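PDB 2OAS: 4-hydroxybutyrate coenzyme A transferase from Shewanella oneidensis, which binds coenzyme A and probably transfers it between a thioester donor and a carboxylate acceptor such as acetate or 4-hydroxybutyrate. Local coordinates for residues R71-F76 with D91-F96; A148-Q153 with A169-Q174; R254-K259 with A280-D285. All coordinates share one frame; numbering follows the deposited sequence.

Contact 1 (R71-F76 with D91-F96)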
loop_
_atom_site.group_PDB
_atom_site.type_symbol
_atom_site.label_atom_id
_atom_site.label_comp_id
_atom_site.label_asym_id
_atom_site.label_seq_id
_atom_site.Cartn_x
_atom_site.Cartn_y
_atom_site.Cartn_z
ATOM N N ARG A 71 14.010 -23.458 -14.385
ATOM C CA ARG A 71 12.664 -22.966 -14.149
ATOM C C ARG A 71 12.769 -21.484 -13.838
ATOM O O ARG A 71 13.682 -21.072 -13.138
ATOM C CB ARG A 71 12.009 -23.723 -12.982
ATOM C CG ARG A 71 10.693 -23.113 -12.466
ATOM C CD ARG A 71 9.983 -23.990 -11.412
ATOM N NE ARG A 71 8.993 -24.876 -12.024
ATOM C CZ ARG A 71 7.680 -24.660 -12.021
ATOM N NH1 ARG A 71 7.176 -23.589 -11.423
ATOM N NH2 ARG A 71 6.870 -25.504 -12.647
ATOM N N HIS A 72 11.858 -20.686 -14.384
ATOM C CA HIS A 72 11.852 -19.248 -14.150
ATOM C C HIS A 72 11.077 -18.864 -12.888
ATOM O O HIS A 72 9.993 -19.387 -12.655
ATOM C CB HIS A 72 11.236 -18.521 -15.359
ATOM C CG HIS A 72 11.991 -18.728 -16.633
ATOM N ND1 HIS A 72 11.724 -19.768 -17.494
ATOM C CD2 HIS A 72 13.050 -18.066 -17.162
ATOM C CE1 HIS A 72 12.585 -19.739 -18.497
ATOM N NE2 HIS A 72 13.401 -18.716 -18.319
ATOM N N ARG A 73 11.649 -17.964 -12.081
ATOM C CA ARG A 73 11.008 -17.468 -10.850
ATOM C C ARG A 73 10.879 -15.963 -11.065
ATOM O O ARG A 73 11.834 -15.217 -10.885
ATOM C CB ARG A 73 11.868 -17.757 -9.623
ATOM C CG ARG A 73 11.142 -17.581 -8.286
ATOM C CD ARG A 73 11.992 -18.122 -7.142
ATOM N NE ARG A 73 11.419 -17.910 -5.816
ATOM C CZ ARG A 73 10.440 -18.636 -5.286
ATOM N NH1 ARG A 73 9.903 -19.639 -5.970
ATOM N NH2 ARG A 73 10.017 -18.377 -4.056
ATOM N N CYS A 74 9.689 -15.524 -11.447
ATOM C CA CYS A 74 9.456 -14.129 -11.767
ATOM C C CYS A 74 8.868 -13.212 -10.718
ATOM O O CYS A 74 7.834 -13.513 -10.115
ATOM C CB CYS A 74 8.571 -14.037 -13.002
ATOM S SG CYS A 74 9.094 -15.065 -14.360
ATOM N N PHE A 75 9.529 -12.076 -10.526
ATOM C CA PHE A 75 9.062 -11.057 -9.606
ATOM C C PHE A 75 8.202 -10.141 -10.465
ATOM O O PHE A 75 7.468 -9.298 -9.965
ATOM C CB PHE A 75 10.245 -10.274 -9.031
ATOM C CG PHE A 75 11.066 -11.065 -8.069
ATOM C CD1 PHE A 75 12.445 -11.119 -8.189
ATOM C CD2 PHE A 75 10.452 -11.756 -7.025
ATOM C CE1 PHE A 75 13.202 -11.860 -7.291
ATOM C CE2 PHE A 75 11.206 -12.500 -6.126
ATOM C CZ PHE A 75 12.585 -12.548 -6.256
ATOM N N PHE A 76 8.302 -10.335 -11.773
ATOM C CA PHE A 76 7.551 -9.538 -12.729
ATOM C C PHE A 76 7.565 -10.309 -14.028
ATOM O O PHE A 76 8.633 -10.664 -14.524
ATOM C CB PHE A 76 8.228 -8.200 -12.949
ATOM C CG PHE A 76 7.351 -7.169 -13.578
ATOM C CD1 PHE A 76 6.744 -6.194 -12.788
ATOM C CD2 PHE A 76 7.170 -7.132 -14.958
ATOM C CE1 PHE A 76 5.978 -5.193 -13.360
ATOM C CE2 PHE A 76 6.399 -6.134 -15.550
ATOM C CZ PHE A 76 5.801 -5.158 -14.749
ATOM N N ASP A 91 7.152 -19.805 -11.993
ATOM C CA ASP A 91 6.622 -19.314 -10.736
ATOM C C ASP A 91 6.598 -17.801 -10.687
ATOM O O ASP A 91 7.539 -17.150 -11.124
ATOM C CB ASP A 91 7.459 -19.837 -9.585
ATOM C CG ASP A 91 7.376 -21.324 -9.459
ATOM O OD1 ASP A 91 6.245 -21.832 -9.556
ATOM O OD2 ASP A 91 8.421 -21.986 -9.261
ATOM N N TYR A 92 5.511 -17.251 -10.153
ATOM C CA TYR A 92 5.359 -15.811 -10.005
ATOM C C TYR A 92 5.349 -15.459 -8.526
ATOM O O TYR A 92 4.507 -15.957 -7.763
ATOM C CB TYR A 92 4.060 -15.329 -10.631
ATOM C CG TYR A 92 3.683 -13.906 -10.257
ATOM C CD1 TYR A 92 2.502 -13.635 -9.570
ATOM C CD2 TYR A 92 4.487 -12.829 -10.623
ATOM C CE1 TYR A 92 2.128 -12.327 -9.268
ATOM C CE2 TYR A 92 4.124 -11.520 -10.325
ATOM C CZ TYR A 92 2.942 -11.279 -9.654
ATOM O OH TYR A 92 2.545 -9.980 -9.415
ATOM N N VAL A 93 6.285 -14.593 -8.130
ATOM C CA VAL A 93 6.406 -14.153 -6.748
ATOM C C VAL A 93 6.013 -12.695 -6.618
ATOM O O VAL A 93 6.772 -11.810 -6.970
ATOM C CB VAL A 93 7.849 -14.338 -6.232
ATOM C CG1 VAL A 93 7.952 -13.874 -4.776
ATOM C CG2 VAL A 93 8.247 -15.806 -6.343
ATOM N N PRO A 94 4.809 -12.424 -6.106
ATOM C CA PRO A 94 4.399 -11.027 -5.971
ATOM C C PRO A 94 5.249 -10.277 -4.931
ATOM O O PRO A 94 5.397 -10.736 -3.800
ATOM C CB PRO A 94 2.928 -11.147 -5.587
ATOM C CG PRO A 94 2.883 -12.414 -4.795
ATOM C CD PRO A 94 3.780 -13.337 -5.574
ATOM N N ILE A 95 5.800 -9.127 -5.318
ATOM C CA ILE A 95 6.639 -8.343 -4.403
ATOM C C ILE A 95 6.899 -6.939 -4.917
ATOM O O ILE A 95 7.139 -6.758 -6.108
ATOM C CB ILE A 95 8.004 -9.015 -4.191
ATOM C CG1 ILE A 95 8.870 -8.164 -3.263
ATOM C CG2 ILE A 95 8.720 -9.149 -5.504
ATOM C CD1 ILE A 95 10.130 -8.850 -2.847
ATOM N N PHE A 96 6.858 -5.942 -4.030
ATOM C CA PHE A 96 7.129 -4.565 -4.470
ATOM C C PHE A 96 8.542 -4.557 -5.013
ATOM O O PHE A 96 9.413 -5.242 -4.486
ATOM C CB PHE A 96 7.022 -3.558 -3.316
ATOM C CG PHE A 96 5.688 -3.550 -2.656
ATOM C CD1 PHE A 96 4.541 -3.298 -3.394
ATOM C CD2 PHE A 96 5.561 -3.906 -1.322
ATOM C CE1 PHE A 96 3.280 -3.411 -2.817
ATOM C CE2 PHE A 96 4.305 -4.021 -0.734
ATOM C CZ PHE A 96 3.161 -3.776 -1.486
#

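Contact 2 (A148-Q153 with A169-Q174)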
loop_
_atom_site.group_PDB
_atom_site.type_symbol
_atom_site.label_atom_id
_atom_site.label_comp_id
_atom_site.label_asym_id
_atom_site.label_seq_id
_atom_site.Cartn_x
_atom_site.Cartn_y
_atom_site.Cartn_z
ATOM N N ALA A 148 29.881 -11.744 -15.694
ATOM C CA ALA A 148 29.606 -10.524 -16.420
ATOM C C ALA A 148 29.906 -10.565 -17.903
ATOM O O ALA A 148 30.864 -11.184 -18.358
ATOM C CB ALA A 148 30.394 -9.360 -15.791
ATOM N N HIS A 149 29.081 -9.866 -18.653
ATOM C CA HIS A 149 29.276 -9.805 -20.066
ATOM C C HIS A 149 29.673 -8.373 -20.355
ATOM O O HIS A 149 28.898 -7.451 -20.123
ATOM C CB HIS A 149 27.978 -10.200 -20.777
ATOM C CG HIS A 149 27.846 -9.619 -22.139
ATOM N ND1 HIS A 149 28.870 -9.650 -23.058
ATOM C CD2 HIS A 149 26.829 -8.942 -22.723
ATOM C CE1 HIS A 149 28.494 -9.010 -24.153
ATOM N NE2 HIS A 149 27.259 -8.572 -23.976
ATOM N N ILE A 150 30.900 -8.183 -20.817
ATOM C CA ILE A 150 31.382 -6.848 -21.124
ATOM C C ILE A 150 30.963 -6.426 -22.520
ATOM O O ILE A 150 31.380 -7.016 -23.523
ATOM C CB ILE A 150 32.899 -6.769 -21.009
ATOM C CG1 ILE A 150 33.314 -7.124 -19.578
ATOM C CG2 ILE A 150 33.367 -5.371 -21.421
ATOM C CD1 ILE A 150 34.804 -7.132 -19.348
ATOM N N ASN A 151 30.143 -5.384 -22.578
ATOM C CA ASN A 151 29.631 -4.888 -23.844
ATOM C C ASN A 151 29.933 -3.432 -24.051
ATOM O O ASN A 151 29.410 -2.588 -23.339
ATOM C CB ASN A 151 28.121 -5.095 -23.898
ATOM C CG ASN A 151 27.515 -4.609 -25.190
ATOM O OD1 ASN A 151 28.225 -4.198 -26.114
ATOM N ND2 ASN A 151 26.193 -4.662 -25.266
ATOM N N PRO A 152 30.792 -3.119 -25.025
ATOM C CA PRO A 152 31.176 -1.746 -25.348
ATOM C C PRO A 152 29.970 -0.870 -25.691
ATOM O O PRO A 152 30.080 0.352 -25.730
ATOM C CB PRO A 152 32.097 -1.915 -26.543
ATOM C CG PRO A 152 32.779 -3.197 -26.252
ATOM C CD PRO A 152 31.638 -4.075 -25.761
ATOM N N GLN A 153 28.824 -1.497 -25.946
ATOM C CA GLN A 153 27.616 -0.766 -26.293
ATOM C C GLN A 153 26.887 -0.326 -25.027
ATOM O O GLN A 153 26.095 0.611 -25.054
ATOM C CB GLN A 153 26.698 -1.636 -27.155
ATOM C CG GLN A 153 27.360 -2.162 -28.415
ATOM C CD GLN A 153 27.939 -1.045 -29.282
ATOM O OE1 GLN A 153 29.014 -1.204 -29.891
ATOM N NE2 GLN A 153 27.226 0.099 -29.348
ATOM N N ALA A 169 33.706 -13.454 -11.329
ATOM C CA ALA A 169 34.384 -14.756 -11.350
ATOM C C ALA A 169 34.802 -15.069 -12.772
ATOM O O ALA A 169 35.811 -15.735 -13.015
ATOM C CB ALA A 169 33.456 -15.843 -10.842
ATOM N N ALA A 170 34.010 -14.573 -13.711
ATOM C CA ALA A 170 34.253 -14.808 -15.119
ATOM C C ALA A 170 33.827 -13.585 -15.887
ATOM O O ALA A 170 32.978 -12.813 -15.427
ATOM C CB ALA A 170 33.469 -16.011 -15.583
ATOM N N VAL A 171 34.409 -13.431 -17.074
ATOM C CA VAL A 171 34.127 -12.296 -17.943
ATOM C C VAL A 171 34.265 -12.646 -19.429
ATOM O O VAL A 171 35.260 -13.233 -19.843
ATOM C CB VAL A 171 35.085 -11.130 -17.579
ATOM C CG1 VAL A 171 35.288 -10.235 -18.747
ATOM C CG2 VAL A 171 34.514 -10.332 -16.422
ATOM N N TYR A 172 33.253 -12.299 -20.217
ATOM C CA TYR A 172 33.274 -12.531 -21.660
ATOM C C TYR A 172 32.960 -11.203 -22.336
ATOM O O TYR A 172 31.968 -10.547 -22.014
ATOM C CB TYR A 172 32.242 -13.576 -22.089
ATOM C CG TYR A 172 32.076 -13.654 -23.595
ATOM C CD1 TYR A 172 33.149 -14.029 -24.422
ATOM C CD2 TYR A 172 30.870 -13.299 -24.203
ATOM C CE1 TYR A 172 33.026 -14.042 -25.816
ATOM C CE2 TYR A 172 30.736 -13.307 -25.597
ATOM C CZ TYR A 172 31.817 -13.675 -26.392
ATOM O OH TYR A 172 31.684 -13.639 -27.757
ATOM N N GLU A 173 33.793 -10.816 -23.290
ATOM C CA GLU A 173 33.595 -9.539 -23.950
ATOM C C GLU A 173 33.242 -9.572 -25.429
ATOM O O GLU A 173 33.930 -10.203 -26.226
ATOM C CB GLU A 173 34.840 -8.684 -23.767
ATOM C CG GLU A 173 34.766 -7.333 -24.449
ATOM C CD GLU A 173 36.071 -6.563 -24.336
ATOM O OE1 GLU A 173 37.079 -7.026 -24.924
ATOM O OE2 GLU A 173 36.087 -5.513 -23.661
ATOM N N GLN A 174 32.162 -8.882 -25.783
ATOM C CA GLN A 174 31.750 -8.774 -27.170
ATOM C C GLN A 174 30.696 -7.673 -27.302
ATOM O O GLN A 174 29.879 -7.480 -26.411
ATOM C CB GLN A 174 31.229 -10.115 -27.702
ATOM C CG GLN A 174 29.732 -10.282 -27.685
ATOM C CD GLN A 174 29.242 -11.222 -28.773
ATOM O OE1 GLN A 174 29.595 -12.402 -28.803
ATOM N NE2 GLN A 174 28.423 -10.700 -29.668
#

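Contact 3 (R254-K259 with A280-D285)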
loop_
_atom_site.group_PDB
_atom_site.type_symbol
_atom_site.label_atom_id
_atom_site.label_comp_id
_atom_site.label_asym_id
_atom_site.label_seq_id
_atom_site.Cartn_x
_atom_site.Cartn_y
_atom_site.Cartn_z
ATOM N N ARG A 254 13.707 18.571 -4.669
ATOM C CA ARG A 254 14.493 18.781 -3.456
ATOM C C ARG A 254 15.460 17.618 -3.269
ATOM O O ARG A 254 16.470 17.737 -2.567
ATOM C CB ARG A 254 13.591 18.922 -2.220
ATOM C CG ARG A 254 12.534 20.011 -2.355
ATOM C CD ARG A 254 12.034 20.522 -1.001
ATOM N NE ARG A 254 10.901 21.448 -1.116
ATOM C CZ ARG A 254 10.880 22.549 -1.868
ATOM N NH1 ARG A 254 9.794 23.311 -1.888
ATOM N NH2 ARG A 254 11.934 22.891 -2.603
ATOM N N PHE A 255 15.146 16.491 -3.901
ATOM C CA PHE A 255 15.994 15.316 -3.800
ATOM C C PHE A 255 16.698 15.164 -5.129
ATOM O O PHE A 255 16.083 14.800 -6.129
ATOM C CB PHE A 255 15.158 14.086 -3.477
ATOM C CG PHE A 255 15.945 12.813 -3.415
ATOM C CD1 PHE A 255 16.110 12.031 -4.554
ATOM C CD2 PHE A 255 16.509 12.385 -2.218
ATOM C CE1 PHE A 255 16.825 10.834 -4.497
ATOM C CE2 PHE A 255 17.223 11.197 -2.150
ATOM C CZ PHE A 255 17.383 10.418 -3.292
ATOM N N TYR A 256 17.997 15.455 -5.123
ATOM C CA TYR A 256 18.820 15.399 -6.324
ATOM C C TYR A 256 18.307 16.393 -7.368
ATOM O O TYR A 256 17.916 16.011 -8.471
ATOM C CB TYR A 256 18.839 13.989 -6.923
ATOM C CG TYR A 256 19.868 13.062 -6.322
ATOM C CD1 TYR A 256 19.683 12.507 -5.054
ATOM C CD2 TYR A 256 21.020 12.723 -7.030
ATOM C CE1 TYR A 256 20.618 11.629 -4.507
ATOM C CE2 TYR A 256 21.962 11.851 -6.497
ATOM C CZ TYR A 256 21.757 11.305 -5.236
ATOM O OH TYR A 256 22.692 10.431 -4.717
ATOM N N PRO A 257 18.289 17.689 -7.024
ATOM C CA PRO A 257 17.817 18.709 -7.966
ATOM C C PRO A 257 18.775 18.900 -9.144
ATOM O O PRO A 257 19.976 18.659 -9.023
ATOM C CB PRO A 257 17.705 19.955 -7.090
ATOM C CG PRO A 257 18.778 19.745 -6.059
ATOM C CD PRO A 257 18.594 18.287 -5.708
ATOM N N GLY A 258 18.234 19.324 -10.281
ATOM C CA GLY A 258 19.060 19.531 -11.455
ATOM C C GLY A 258 19.380 18.255 -12.215
ATOM O O GLY A 258 19.894 18.322 -13.330
ATOM N N LYS A 259 19.067 17.097 -11.631
ATOM C CA LYS A 259 19.346 15.813 -12.279
ATOM C C LYS A 259 18.126 14.905 -12.450
ATOM O O LYS A 259 17.181 14.954 -11.660
ATOM C CB LYS A 259 20.411 15.053 -11.485
ATOM C CG LYS A 259 21.614 15.903 -11.086
ATOM C CD LYS A 259 22.790 15.037 -10.641
ATOM C CE LYS A 259 23.937 15.899 -10.127
ATOM N NZ LYS A 259 23.523 16.558 -8.842
ATOM N N ALA A 280 24.155 14.507 -15.675
ATOM C CA ALA A 280 22.812 14.966 -15.360
ATOM C C ALA A 280 21.792 13.836 -15.183
ATOM O O ALA A 280 20.703 14.069 -14.664
ATOM C CB ALA A 280 22.330 15.953 -16.432
ATOM N N VAL A 281 22.147 12.620 -15.598
ATOM C CA VAL A 281 21.238 11.483 -15.465
ATOM C C VAL A 281 21.755 10.496 -14.430
ATOM O O VAL A 281 22.841 9.935 -14.569
ATOM C CB VAL A 281 21.028 10.735 -16.818
ATOM C CG1 VAL A 281 19.958 9.660 -16.663
ATOM C CG2 VAL A 281 20.624 11.721 -17.911
ATOM N N ILE A 282 20.967 10.282 -13.388
ATOM C CA ILE A 282 21.352 9.378 -12.328
ATOM C C ILE A 282 20.466 8.138 -12.207
ATOM O O ILE A 282 19.263 8.226 -11.933
ATOM C CB ILE A 282 21.357 10.105 -10.978
ATOM C CG1 ILE A 282 22.360 11.263 -11.027
ATOM C CG2 ILE A 282 21.693 9.124 -9.851
ATOM C CD1 ILE A 282 23.790 10.834 -11.339
ATOM N N PHE A 283 21.083 6.986 -12.429
ATOM C CA PHE A 283 20.420 5.707 -12.328
ATOM C C PHE A 283 20.665 5.276 -10.902
ATOM O O PHE A 283 21.780 4.935 -10.515
ATOM C CB PHE A 283 21.035 4.685 -13.295
ATOM C CG PHE A 283 20.633 4.890 -14.724
ATOM C CD1 PHE A 283 21.118 5.969 -15.456
ATOM C CD2 PHE A 283 19.721 4.022 -15.331
ATOM C CE1 PHE A 283 20.701 6.189 -16.756
ATOM C CE2 PHE A 283 19.298 4.238 -16.633
ATOM C CZ PHE A 283 19.792 5.319 -17.353
HETATM N N MSE A 284 19.599 5.279 -10.129
HETATM C CA MSE A 284 19.658 4.942 -8.726
HETATM C C MSE A 284 19.019 3.592 -8.452
HETATM O O MSE A 284 18.190 3.122 -9.230
HETATM C CB MSE A 284 18.913 6.022 -7.967
HETATM C CG MSE A 284 19.091 6.043 -6.480
HETATM SE SE MSE A 284 18.134 7.597 -5.876
HETATM C CE MSE A 284 19.527 8.889 -6.223
ATOM N N ASP A 285 19.407 2.994 -7.327
ATOM C CA ASP A 285 18.904 1.698 -6.870
ATOM C C ASP A 285 17.417 1.778 -6.542
ATOM O O ASP A 285 17.002 2.646 -5.781
ATOM C CB ASP A 285 19.698 1.271 -5.628
ATOM C CG ASP A 285 19.095 0.068 -4.911
ATOM O OD1 ASP A 285 18.263 -0.652 -5.509
ATOM O OD2 ASP A 285 19.469 -0.165 -3.744
#

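Contact 1 (R71-F76 with D91-F96)
A beta-alpha-beta unit closes here: strand 70-74 runs through helix 82-86 to strand 91-92, which pairs parallel to it at the border of the large N-terminal sheet. The ladder is short, its three hydrogen bonds close to linear. D91 N donates to H72 O (2.9 Å), D91 O receives C74 N (2.7 Å), and V93 N reaches C74 O (2.7 Å) just past the strand. At its start, the bent chain of R71 (chi3 -93°) swings its guanidinium across the D91 side chain. D91 sits at the guanidinium edge, the planes 37° apart, with R71 NH1 2.7 Å from OD1 in the salt bridge and also near OD2, while NH2 bonds to G88 O. The extended R73 lays one guanidinium face over V93 CG2, 3.7 Å from CZ, while its NH2 forms a salt bridge with E399 of the second subunit. F75 packs alongside V93 and I95, CD2 touching I95 CG2 at 3.5 Å, so two branched aliphatics lie against the ring. An alanine at R71 would probably leave the buried D91 carboxylate without its closest counter-charge and loosen the start of the pairing. With R71 adjacent and R73 not far off, D91 is likely to stay ionised.

Contact 2 (A148-Q153 with A169-Q174)
Y172 O is gripped by two donors: I150 N at 2.9 Å and, more weakly, H149 ND1 at 3.4 Å. A CA-H...O contact from H149 adds a third, softer approach. With CG anti to the backbone N (chi1 154°), the imidazole leans forward along the neighbouring strand, toward Q174, and its edge faces the carbonyls: CE1 comes within 3.1 Å of Q174 O. Histidine suits this spot because one ring offers both a polar N-H and a polarised C-H along a row of backbone oxygens. The other rungs of the parallel ladder are A148 N to A170 O, Y172 N to A148 O at 3.2 Å, and Q174 N to I150 O at 3.0 Å, the last two nearly along the C=O axis. On the opposite face from H149 and Y172, CB and CG of E173 lie over the buried, branched I150, and OE2 passes I150 CG2 at 3.5 Å; E173 as a whole is exposed, which suits a glutamate. Y172 OH gives a 2.6 Å hydrogen bond to a lone pair of Q174 OE1, at the ring edge. Beyond the strand, N151 OD1 accepts Q153 N at 2.8 Å in an Asx turn, starting the chain's departure from the sheet. Strand 113-118 pairs with the far edge of strand 145-150, and V33 of helix 32-41 covers H149, Y172 and Q174.

Contact 3 (R254-K259 with A280-D285)
The tight end is M284 wedged among aromatics; the other end is a lysine running out along the surface. M284, extended to its selenium and then bent (chi3 -83°), sets CE over the Y256 ring, 3.6 Å from the centroid and 20° off the normal, a CH-pi contact. The SE atom meets the F255 ring at its edge, 3.8 Å from CE1, a Met-aromatic contact. Methionine, present here as selenomethionine, suits this place because its long, flexible, polarisable side chain lets one tip serve two differently turned rings. That buried tip is covered by F255 and by Y256, which is itself exposed; the two rings also meet, Y256 CD1 lying 3.4 Å above the F255 plane.

Elsewhere packing loosens, and no hydrogen bond joins the segments. I282 CG2 approaches Y256 CE2 at only 4.3 Å. K259 rests CB against A280 O at 3.3 Å and lays CD beside I282 CG1 at 3.8 Å, after which its chain turns away. A type II turn from Y256 to K259 reverses the exposed loop; G258, at phi 80°, takes the position where a side chain would jam against the preceding carbonyl. K259 then leads into strand 260-262, whose L260 and T262 bond to strand 281-283. The loop thus lies over the face of a small three-stranded parallel sheet that carries I282, M284 and V261, in a beta-alpha-beta crossover through helix 269-275.

Overall arrangement
From the N terminus the three contacts follow one another in series, none enclosing or crossing another. Contact 1 closes a loop through helix 82-86 and adds strand 91-92 as an outermost strand of the large parallel sheet. Contact 2 joins strands 145-150 and 170-173 of that same sheet toward its other border, its centre about 27 Å from that of contact 1. The loop it closes contains strand 158-159, which pairs with strand 281-283 in a separate three-stranded sheet. Contact 3 belongs to that sheet, closing a loop through helix 269-275, and lies on the other side of the chain's centre from contact 1. The excursion within contact 2 therefore links the two sheets.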